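Local coordinates for protein transcriptional regulator, GntR family (Ralstonia eutropha, PDB 3IHU) that probably binds DNA through a winged helix-turn-helix domain and regulates transcription as a member of the GntR family, with an all-helical FCD domain following, at residues Q85-L88 against D89-V93; N211-G214 against A215-R219. All coordinates share one frame; numbering follows the deposited sequence.

Interaction 1 (Q85-L88 against D89-V93)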
loop_
_atom_site.group_PDB
_atom_site.type_symbol
_atom_site.label_atom_id
_atom_site.label_comp_id
_atom_site.label_asym_id
_atom_site.label_seq_id
_atom_site.Cartn_x
_atom_site.Cartn_y
_atom_site.Cartn_z
ATOM N N GLN A 85 18.555 -2.191 5.490
ATOM C CA GLN A 85 18.173 -1.971 6.892
ATOM C C GLN A 85 16.924 -1.079 6.925
ATOM O O GLN A 85 16.049 -1.273 7.766
ATOM C CB GLN A 85 19.285 -1.273 7.673
ATOM C CG GLN A 85 18.946 -1.059 9.147
ATOM C CD GLN A 85 18.664 -2.377 9.833
ATOM O OE1 GLN A 85 19.506 -3.280 9.798
ATOM N NE2 GLN A 85 17.447 -2.531 10.385
ATOM N N GLU A 86 16.866 -0.105 6.018
ATOM C CA GLU A 86 15.758 0.817 6.018
ATOM C C GLU A 86 14.475 0.052 5.604
ATOM O O GLU A 86 13.413 0.297 6.139
ATOM C CB GLU A 86 15.967 2.010 5.103
ATOM C CG GLU A 86 16.963 3.069 5.633
ATOM C CD GLU A 86 17.366 4.099 4.560
ATOM O OE1 GLU A 86 17.322 3.810 3.332
ATOM O OE2 GLU A 86 17.734 5.222 4.952
ATOM N N THR A 87 14.614 -0.870 4.654
ATOM C CA THR A 87 13.496 -1.716 4.244
ATOM C C THR A 87 13.017 -2.585 5.398
ATOM O O THR A 87 11.818 -2.697 5.672
ATOM C CB THR A 87 13.922 -2.574 3.001
ATOM O OG1 THR A 87 14.229 -1.686 1.920
ATOM C CG2 THR A 87 12.831 -3.518 2.614
ATOM N N LEU A 88 13.942 -3.231 6.077
ATOM C CA LEU A 88 13.580 -4.081 7.190
ATOM C C LEU A 88 12.862 -3.275 8.301
ATOM O O LEU A 88 11.934 -3.766 8.941
ATOM C CB LEU A 88 14.793 -4.781 7.749
ATOM C CG LEU A 88 15.417 -5.838 6.811
ATOM C CD1 LEU A 88 16.762 -6.326 7.389
ATOM C CD2 LEU A 88 14.417 -7.000 6.583
ATOM N N ASP A 89 13.312 -2.037 8.503
ATOM C CA ASP A 89 12.699 -1.150 9.514
ATOM C C ASP A 89 11.283 -0.759 9.095
ATOM O O ASP A 89 10.379 -0.766 9.930
ATOM C CB ASP A 89 13.600 0.073 9.803
ATOM C CG ASP A 89 14.830 -0.260 10.658
ATOM O OD1 ASP A 89 14.995 -1.402 11.170
ATOM O OD2 ASP A 89 15.666 0.659 10.828
ATOM N N VAL A 90 11.061 -0.450 7.802
ATOM C CA VAL A 90 9.752 -0.230 7.305
ATOM C C VAL A 90 8.832 -1.491 7.489
ATOM O O VAL A 90 7.685 -1.391 7.874
ATOM C CB VAL A 90 9.772 0.198 5.821
ATOM C CG1 VAL A 90 8.382 0.052 5.183
ATOM C CG2 VAL A 90 10.364 1.607 5.657
ATOM N N LEU A 91 9.326 -2.665 7.157
ATOM C CA LEU A 91 8.534 -3.882 7.296
ATOM C C LEU A 91 8.188 -4.144 8.763
ATOM O O LEU A 91 7.176 -4.683 9.073
ATOM C CB LEU A 91 9.311 -5.053 6.728
ATOM C CG LEU A 91 9.549 -5.044 5.209
ATOM C CD1 LEU A 91 10.622 -6.054 4.872
ATOM C CD2 LEU A 91 8.204 -5.331 4.474
ATOM N N ASP A 92 9.055 -3.733 9.673
ATOM C CA ASP A 92 8.806 -3.916 11.114
ATOM C C ASP A 92 7.525 -3.158 11.528
ATOM O O ASP A 92 6.656 -3.702 12.247
ATOM C CB ASP A 92 10.004 -3.417 11.945
ATOM C CG ASP A 92 11.036 -4.501 12.217
ATOM O OD1 ASP A 92 10.707 -5.674 11.989
ATOM O OD2 ASP A 92 12.156 -4.171 12.710
ATOM N N VAL A 93 7.404 -1.924 11.058
ATOM C CA VAL A 93 6.211 -1.144 11.284
ATOM C C VAL A 93 4.970 -1.669 10.471
ATOM O O VAL A 93 3.903 -1.799 11.026
ATOM C CB VAL A 93 6.444 0.314 10.881
ATOM C CG1 VAL A 93 5.148 1.094 10.917
ATOM C CG2 VAL A 93 7.542 0.964 11.820
HETATM O O HOH W 1 11.868 -6.350 9.477
#

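Interaction 2 (N211-G214 against A215-R219)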
loop_
_atom_site.group_PDB
_atom_site.type_symbol
_atom_site.label_atom_id
_atom_site.label_comp_id
_atom_site.label_asym_id
_atom_site.label_seq_id
_atom_site.Cartn_x
_atom_site.Cartn_y
_atom_site.Cartn_z
ATOM N N ASN A 211 5.937 -12.797 5.507
ATOM C CA ASN A 211 6.234 -13.472 4.215
ATOM C C ASN A 211 6.951 -12.595 3.260
ATOM O O ASN A 211 7.903 -13.047 2.636
ATOM C CB ASN A 211 4.965 -14.018 3.521
ATOM C CG ASN A 211 4.370 -15.198 4.252
ATOM O OD1 ASN A 211 5.046 -15.838 5.052
ATOM N ND2 ASN A 211 3.092 -15.492 3.993
ATOM N N VAL A 212 6.526 -11.328 3.147
ATOM C CA VAL A 212 7.251 -10.370 2.345
ATOM C C VAL A 212 8.724 -10.214 2.820
ATOM O O VAL A 212 9.645 -10.297 2.015
ATOM C CB VAL A 212 6.514 -9.019 2.277
ATOM C CG1 VAL A 212 7.324 -7.976 1.533
ATOM C CG2 VAL A 212 5.111 -9.221 1.684
ATOM N N ARG A 213 8.940 -10.055 4.123
ATOM C CA ARG A 213 10.299 -9.941 4.673
ATOM C C ARG A 213 11.146 -11.180 4.335
ATOM O O ARG A 213 12.251 -11.057 3.837
ATOM C CB ARG A 213 10.270 -9.781 6.193
ATOM C CG ARG A 213 11.695 -9.611 6.814
ATOM C CD ARG A 213 11.691 -9.770 8.315
ATOM N NE ARG A 213 10.959 -8.664 8.865
ATOM C CZ ARG A 213 9.727 -8.690 9.372
ATOM N NH1 ARG A 213 9.027 -9.824 9.484
ATOM N NH2 ARG A 213 9.173 -7.532 9.789
ATOM N N GLY A 214 10.609 -12.355 4.594
ATOM C CA GLY A 214 11.222 -13.609 4.187
ATOM C C GLY A 214 11.619 -13.663 2.724
ATOM O O GLY A 214 12.747 -14.017 2.408
ATOM N N ALA A 215 10.740 -13.244 1.821
ATOM C CA ALA A 215 11.085 -13.297 0.410
ATOM C C ALA A 215 12.259 -12.364 0.103
ATOM O O ALA A 215 13.152 -12.695 -0.693
ATOM C CB ALA A 215 9.854 -12.929 -0.481
ATOM N N ILE A 216 12.236 -11.169 0.686
ATOM C CA ILE A 216 13.291 -10.181 0.419
ATOM C C ILE A 216 14.604 -10.706 0.955
ATOM O O ILE A 216 15.612 -10.663 0.251
ATOM C CB ILE A 216 12.953 -8.781 1.012
ATOM C CG1 ILE A 216 11.808 -8.168 0.218
ATOM C CG2 ILE A 216 14.179 -7.873 1.005
ATOM C CD1 ILE A 216 11.123 -6.975 0.804
ATOM N N LEU A 217 14.595 -11.240 2.173
ATOM C CA LEU A 217 15.824 -11.707 2.772
ATOM C C LEU A 217 16.375 -12.908 2.004
ATOM O O LEU A 217 17.587 -13.044 1.855
ATOM C CB LEU A 217 15.644 -12.054 4.247
ATOM C CG LEU A 217 15.511 -10.849 5.197
ATOM C CD1 LEU A 217 15.299 -11.364 6.649
ATOM C CD2 LEU A 217 16.739 -9.930 5.089
ATOM N N ASP A 218 15.490 -13.764 1.503
ATOM C CA ASP A 218 15.907 -14.950 0.725
ATOM C C ASP A 218 16.718 -14.618 -0.511
ATOM O O ASP A 218 17.666 -15.308 -0.816
ATOM C CB ASP A 218 14.688 -15.797 0.345
ATOM C CG ASP A 218 14.180 -16.622 1.518
ATOM O OD1 ASP A 218 14.768 -16.528 2.609
ATOM O OD2 ASP A 218 13.186 -17.353 1.373
ATOM N N ARG A 219 16.384 -13.551 -1.206
ATOM C CA ARG A 219 17.215 -13.140 -2.349
ATOM C C ARG A 219 18.677 -12.819 -1.982
ATOM O O ARG A 219 19.612 -13.147 -2.740
ATOM C CB ARG A 219 16.589 -11.952 -3.038
ATOM C CG ARG A 219 15.251 -12.307 -3.653
ATOM C CD ARG A 219 14.477 -11.059 -3.902
ATOM N NE ARG A 219 13.139 -11.278 -4.461
ATOM C CZ ARG A 219 12.194 -10.336 -4.505
ATOM N NH1 ARG A 219 12.448 -9.132 -4.009
ATOM N NH2 ARG A 219 10.996 -10.590 -5.044
#

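Interaction 1 (Q85-L88 against D89-V93)
Q85 reaches one helical turn forward to D89, and its amide NE2 gives a hydrogen bond of 2.8 Å to D89 OD1. The bond is bent, 136° at the hydrogen: the carboxylate oxygen lies in the amide plane of Q85, yet the amide nitrogen comes from above the carboxylate plane, the two flat groups being turned 51° apart. Q85 gets there because CG stands anti to the backbone N (chi1 -178°) and the chain then bends at chi2, bringing the amide alongside the helix. Both polar side chains suit this exposed face. The backbone of the same pair is bonded too, D89 N to Q85 O, and V90 N to E86 O, L91 N to T87 O and D92 N to L88 O continue the series. A water gives a second hydrogen bond to L88 O (2.6 Å) and another to D92 OD1 (2.8 Å), bridging main chain and carboxylate.

These residues form the first turns of helix 84-105, the opening helix of the all-helical FCD part, just after the winged-helix strands. At its start, E86 OE1 accepts from S83 N. T87 turns its methyl to the apolar side, where CG2 runs along the helix with the L91 branch, 4.1 Å from CD1, while OG1 bonds S83 O. L88 CD2 meets L91 CD1 more loosely at 4.3 Å, and both leucines also pack on R213 of helix 198-219.

Interaction 2 (N211-G214 against A215-R219)
V212 and I216, one turn apart on helix 198-219, form the apolar part of the contact. Their side chains run side by side in the same direction, with V212 CG1 4.0 Å from I216 CD1. In I216 a chi1 of -70° brings CG1 near V212 O, and the extended chi2 (166°) then takes CD1 to the valine methyl. Branched aliphatic residues suit this buried face, where V212 also packs on L91 of helix 84-105 and on M181 of helix 179-195.

A second pair combines apolar and charged character. The methylene CG of R213 lies 4.0 Å from L217 CD1, again side by side, so the stem of the arginine serves as hydrocarbon while its charge is used further out. There NH2 makes a salt bridge with E95 on helix 84-105. Arginine fits because it can do both at a partly exposed position.

The main-chain bonds are the regular alpha-helical series: A215 N to N211 O, I216 N to V212 O, L217 N to R213 O (2.9 Å) and D218 N to G214 O (2.9 Å). The small A215 sets its CB 3.6 Å from V212 O. Among the polar side chains, N211 ND2 bonds D185 of helix 179-195.

At D218 the acceptors crowd together, OD1 lying 3.2 Å from G214 O. Both are acceptors, so no hydrogen bond joins them and the closeness is probably mildly unfavourable; the carbonyl is bonded instead by D218 N. In this C-terminal part of helix 198-219, in the FCD helical bundle, the buried V212 and I216 side is therefore held by apolar packing, whereas R213 contributes twice, packing by its stem and pairing its charge with the carboxylate of another helix.

Interaction 1 comes first along the chain, at the start of helix 84-105, and interaction 2 lies on the C-terminal turns of helix 198-219. Their centres are about 12 Å apart, on the same side of the chain's centre, and the two helices touch directly. L88 CD2 packs 3.8 Å from R213 CG and 4.0 Å from L217 CD2, while D92 OD1 and R213 NH2 form a long, weak ion pair at 3.3 Å. The first and last helices of the helical domain are thus brought together near the point where the chain leaves the winged-helix part, so this contact of L88 and D92 with R213 and L217 joins the two ends of the FCD fold beside the probable DNA-binding domain.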